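Local atomic coordinates of intracellular protein transport protein USO1 (Saccharomyces cerevisiae S288c, PDB entry 6LSU), a protein that is required for transport of proteins from the endoplasmic reticulum to the Golgi complex, acting as a long homodimeric membrane tether. Residues Asn232-Leu237 against Asn262-Asn267. Residues are numbered along the deposited sequence; the frame is centred on the assembly and turned at random.
Sequences NIFERL and NILKYN
Ile-263 lays its CG2 methyl against the far end of the Phe-234 ring, 3.7 Å from CZ, with CE1 almost as near, and sends its other branch on toward Ile-233. The two helices involved, 233-244 and 251-264, belong to the fourth armadillo repeat of the globular head, and the contact joins the first turn of one to the last turn of the other. Ile-263 can serve both neighbours because its branches diverge at CB: CG2 lies anti to the backbone N, whereas CG1 stands beside that N (chi1 -64°) and carries CD1 toward the opposite helix. There Ile-263 and Ile-233 meet tip to tip, their CD1 methyls 3.9 Å apart, with CG2 of Ile-233 nearly as close to the same methyl. Leu-237, one turn further along its helix, adds a looser touch, its CD1 4.5 Å from CD1 of Ile-263. An alanine in place of Ile-263 would probably open a gap between the helix ends, leaving CD1 of Ile-233 without its partner across the contact and the tip of the Phe-234 ring held from the other segment by Leu-264 alone.

No hydrogen bond links the two segments; the buried interface is wholly apolar. Val-228 of helix 222-229 touches both isoleucines, while Phe-274 of helix 268-276 packs edge-to-face with Phe-234, tying the contact into the next repeat. Leu-264 to Asn-267 form a type II beta turn, in which Asn-267 N donates to Leu-264 O, and Asn-267 then caps the following helix through OD1 to the backbone N of Asn-270. The same CZ atom of Phe-234 that meets Ile-263 also meets Leu-264, whose side chain runs obliquely to the phenylalanine and sets its CD2 methyl 3.8 Å from CZ.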
ATOM      1  N   ASN A 232     -27.377   3.491  -7.161  1.00 75.04           N
ATOM      2  CA  ASN A 232     -26.794   4.690  -7.815  1.00 85.88           C
ATOM      3  C   ASN A 232     -26.022   5.485  -6.755  1.00 74.32           C
ATOM      4  O   ASN A 232     -26.194   6.726  -6.677  1.00 72.60           O
ATOM      5  CB  ASN A 232     -27.877   5.531  -8.510  1.00 90.34           C
ATOM      6  CG  ASN A 232     -27.308   6.769  -9.171  1.00 99.38           C
ATOM      7  OD1 ASN A 232     -26.453   6.684 -10.051  1.00107.85           O
ATOM      8  ND2 ASN A 232     -27.746   7.933  -8.725  1.00105.87           N
ATOM      9  N   ILE A 233     -25.205   4.783  -5.969  1.00 71.04           N
ATOM     10  CA  ILE A 233     -24.505   5.376  -4.784  1.00 69.68           C
ATOM     11  C   ILE A 233     -23.267   6.205  -5.206  1.00 67.11           C
ATOM     12  O   ILE A 233     -23.050   7.273  -4.571  1.00 66.51           O
ATOM     13  CB  ILE A 233     -24.175   4.285  -3.761  1.00 70.58           C
ATOM     14  CG1 ILE A 233     -23.674   4.907  -2.459  1.00 75.54           C
ATOM     15  CG2 ILE A 233     -23.203   3.270  -4.331  1.00 73.22           C
ATOM     16  CD1 ILE A 233     -23.785   3.981  -1.282  1.00 78.41           C
ATOM     17  N   PHE A 234     -22.487   5.787  -6.220  1.00 57.38           N
ATOM     18  CA  PHE A 234     -21.278   6.512  -6.690  1.00 55.65           C
ATOM     19  C   PHE A 234     -21.609   7.977  -6.996  1.00 62.02           C
ATOM     20  O   PHE A 234     -20.870   8.881  -6.494  1.00 65.79           O
ATOM     21  CB  PHE A 234     -20.618   5.775  -7.855  1.00 52.87           C
ATOM     22  CG  PHE A 234     -20.249   4.358  -7.477  1.00 49.73           C
ATOM     23  CD1 PHE A 234     -19.834   4.059  -6.193  1.00 51.78           C
ATOM     24  CD2 PHE A 234     -20.418   3.326  -8.358  1.00 47.28           C
ATOM     25  CE1 PHE A 234     -19.520   2.760  -5.830  1.00 55.45           C
ATOM     26  CE2 PHE A 234     -20.161   2.016  -7.979  1.00 51.38           C
ATOM     27  CZ  PHE A 234     -19.665   1.738  -6.732  1.00 51.89           C
ATOM     28  N   GLU A 235     -22.703   8.223  -7.723  1.00 65.42           N
ATOM     29  CA  GLU A 235     -23.189   9.586  -8.088  1.00 70.12           C
ATOM     30  C   GLU A 235     -23.399  10.400  -6.806  1.00 67.69           C
ATOM     31  O   GLU A 235     -22.890  11.564  -6.705  1.00 63.42           O
ATOM     32  CB  GLU A 235     -24.486   9.472  -8.890  1.00 81.13           C
ATOM     33  CG  GLU A 235     -24.746  10.627  -9.847  1.00 90.36           C
ATOM     34  CD  GLU A 235     -25.599  10.245 -11.047  1.00103.82           C
ATOM     35  OE1 GLU A 235     -25.042   9.680 -12.030  1.00108.13           O
ATOM     36  OE2 GLU A 235     -26.825  10.486 -10.989  1.00113.92           O
ATOM     37  N   ARG A 236     -24.064   9.788  -5.829  1.00 64.75           N
ATOM     38  CA  ARG A 236     -24.412  10.437  -4.541  1.00 66.99           C
ATOM     39  C   ARG A 236     -23.133  10.817  -3.791  1.00 64.40           C
ATOM     40  O   ARG A 236     -22.962  11.997  -3.424  1.00 61.76           O
ATOM     41  CB  ARG A 236     -25.251   9.483  -3.688  1.00 75.05           C
ATOM     42  CG  ARG A 236     -26.622   9.173  -4.275  1.00 85.52           C
ATOM     43  CD  ARG A 236     -27.458   8.361  -3.308  1.00 88.84           C
ATOM     44  NE  ARG A 236     -28.589   7.696  -3.940  1.00 96.97           N
ATOM     45  CZ  ARG A 236     -29.869   8.004  -3.742  1.00 95.80           C
ATOM     46  NH1 ARG A 236     -30.209   8.985  -2.920  1.00 91.09           N
ATOM     47  NH2 ARG A 236     -30.802   7.310  -4.369  1.00 93.39           N
ATOM     48  N   LEU A 237     -22.253   9.843  -3.572  1.00 58.15           N
ATOM     49  CA  LEU A 237     -21.053  10.022  -2.714  1.00 58.41           C
ATOM     50  C   LEU A 237     -20.129  11.074  -3.335  1.00 52.54           C
ATOM     51  O   LEU A 237     -19.650  11.913  -2.556  1.00 53.21           O
ATOM     52  CB  LEU A 237     -20.358   8.668  -2.499  1.00 58.65           C
ATOM     53  CG  LEU A 237     -21.121   7.692  -1.598  1.00 56.99           C
ATOM     54  CD1 LEU A 237     -20.316   6.421  -1.352  1.00 61.17           C
ATOM     55  CD2 LEU A 237     -21.483   8.341  -0.281  1.00 55.14           C
ATOM     56  N   ASN A 262     -15.027   0.290   0.378  1.00 59.64           N
ATOM     57  CA  ASN A 262     -15.653  -0.952   0.897  1.00 62.71           C
ATOM     58  C   ASN A 262     -16.652  -1.512  -0.132  1.00 71.28           C
ATOM     59  O   ASN A 262     -16.838  -2.754  -0.152  1.00 64.22           O
ATOM     60  CB  ASN A 262     -16.356  -0.721   2.235  1.00 67.17           C
ATOM     61  CG  ASN A 262     -15.416  -0.530   3.407  1.00 65.33           C
ATOM     62  OD1 ASN A 262     -14.300  -1.040   3.429  1.00 79.56           O
ATOM     63  ND2 ASN A 262     -15.875   0.177   4.412  1.00 66.51           N
ATOM     64  N   ILE A 263     -17.285  -0.667  -0.970  1.00 64.53           N
ATOM     65  CA  ILE A 263     -18.233  -1.174  -2.005  1.00 62.33           C
ATOM     66  C   ILE A 263     -17.467  -1.853  -3.161  1.00 66.92           C
ATOM     67  O   ILE A 263     -18.130  -2.691  -3.854  1.00 63.16           O
ATOM     68  CB  ILE A 263     -19.124  -0.024  -2.512  1.00 63.87           C
ATOM     69  CG1 ILE A 263     -20.027   0.542  -1.424  1.00 58.83           C
ATOM     70  CG2 ILE A 263     -19.921  -0.430  -3.737  1.00 67.22           C
ATOM     71  CD1 ILE A 263     -20.476   1.952  -1.705  1.00 62.32           C
ATOM     72  N   LEU A 264     -16.176  -1.501  -3.408  1.00 60.62           N
ATOM     73  CA  LEU A 264     -15.356  -2.011  -4.565  1.00 58.78           C
ATOM     74  C   LEU A 264     -14.405  -3.143  -4.167  1.00 54.57           C
ATOM     75  O   LEU A 264     -14.156  -4.023  -4.983  1.00 54.85           O
ATOM     76  CB  LEU A 264     -14.538  -0.878  -5.197  1.00 60.57           C
ATOM     77  CG  LEU A 264     -15.352   0.302  -5.727  1.00 61.17           C
ATOM     78  CD1 LEU A 264     -14.473   1.290  -6.427  1.00 63.09           C
ATOM     79  CD2 LEU A 264     -16.435  -0.181  -6.665  1.00 71.25           C
ATOM     80  N   LYS A 265     -13.878  -3.128  -2.947  1.00 68.36           N
ATOM     81  CA  LYS A 265     -12.871  -4.122  -2.494  1.00 66.63           C
ATOM     82  C   LYS A 265     -13.429  -5.500  -2.816  1.00 65.65           C
ATOM     83  O   LYS A 265     -14.505  -5.833  -2.321  1.00 71.86           O
ATOM     84  CB  LYS A 265     -12.549  -3.964  -1.002  1.00 79.25           C
ATOM     85  CG  LYS A 265     -11.118  -4.353  -0.617  1.00 90.38           C
ATOM     86  CD  LYS A 265     -10.219  -3.151  -0.357  1.00103.06           C
ATOM     87  CE  LYS A 265      -8.732  -3.437  -0.202  1.00103.73           C
ATOM     88  NZ  LYS A 265      -7.971  -2.175   0.008  1.00102.64           N
ATOM     89  N   TYR A 266     -12.750  -6.243  -3.679  1.00 76.01           N
ATOM     90  CA  TYR A 266     -12.972  -7.691  -3.947  1.00 78.09           C
ATOM     91  C   TYR A 266     -14.233  -7.939  -4.782  1.00 77.99           C
ATOM     92  O   TYR A 266     -14.662  -9.116  -4.934  1.00 88.22           O
ATOM     93  CB  TYR A 266     -13.081  -8.461  -2.632  1.00 85.25           C
ATOM     94  CG  TYR A 266     -11.900  -8.269  -1.716  1.00 98.81           C
ATOM     95  CD1 TYR A 266     -10.602  -8.288  -2.213  1.00103.94           C
ATOM     96  CD2 TYR A 266     -12.075  -8.080  -0.352  1.00101.11           C
ATOM     97  CE1 TYR A 266      -9.505  -8.126  -1.377  1.00112.48           C
ATOM     98  CE2 TYR A 266     -10.990  -7.917   0.497  1.00106.30           C
ATOM     99  CZ  TYR A 266      -9.703  -7.934  -0.017  1.00109.99           C
ATOM    100  OH  TYR A 266      -8.635  -7.760   0.814  1.00112.42           O
ATOM    101  N   ASN A 267     -14.797  -6.887  -5.351  1.00 69.59           N
ATOM    102  CA  ASN A 267     -16.077  -6.944  -6.076  1.00 64.25           C
ATOM    103  C   ASN A 267     -15.820  -6.441  -7.495  1.00 66.21           C
ATOM    104  O   ASN A 267     -16.073  -5.223  -7.753  1.00 61.85           O
ATOM    105  CB  ASN A 267     -17.133  -6.157  -5.303  1.00 70.95           C
ATOM    106  CG  ASN A 267     -18.543  -6.622  -5.587  1.00 71.76           C
ATOM    107  OD1 ASN A 267     -18.945  -6.751  -6.743  1.00 70.87           O
ATOM    108  ND2 ASN A 267     -19.304  -6.863  -4.527  1.00 79.46           N
TER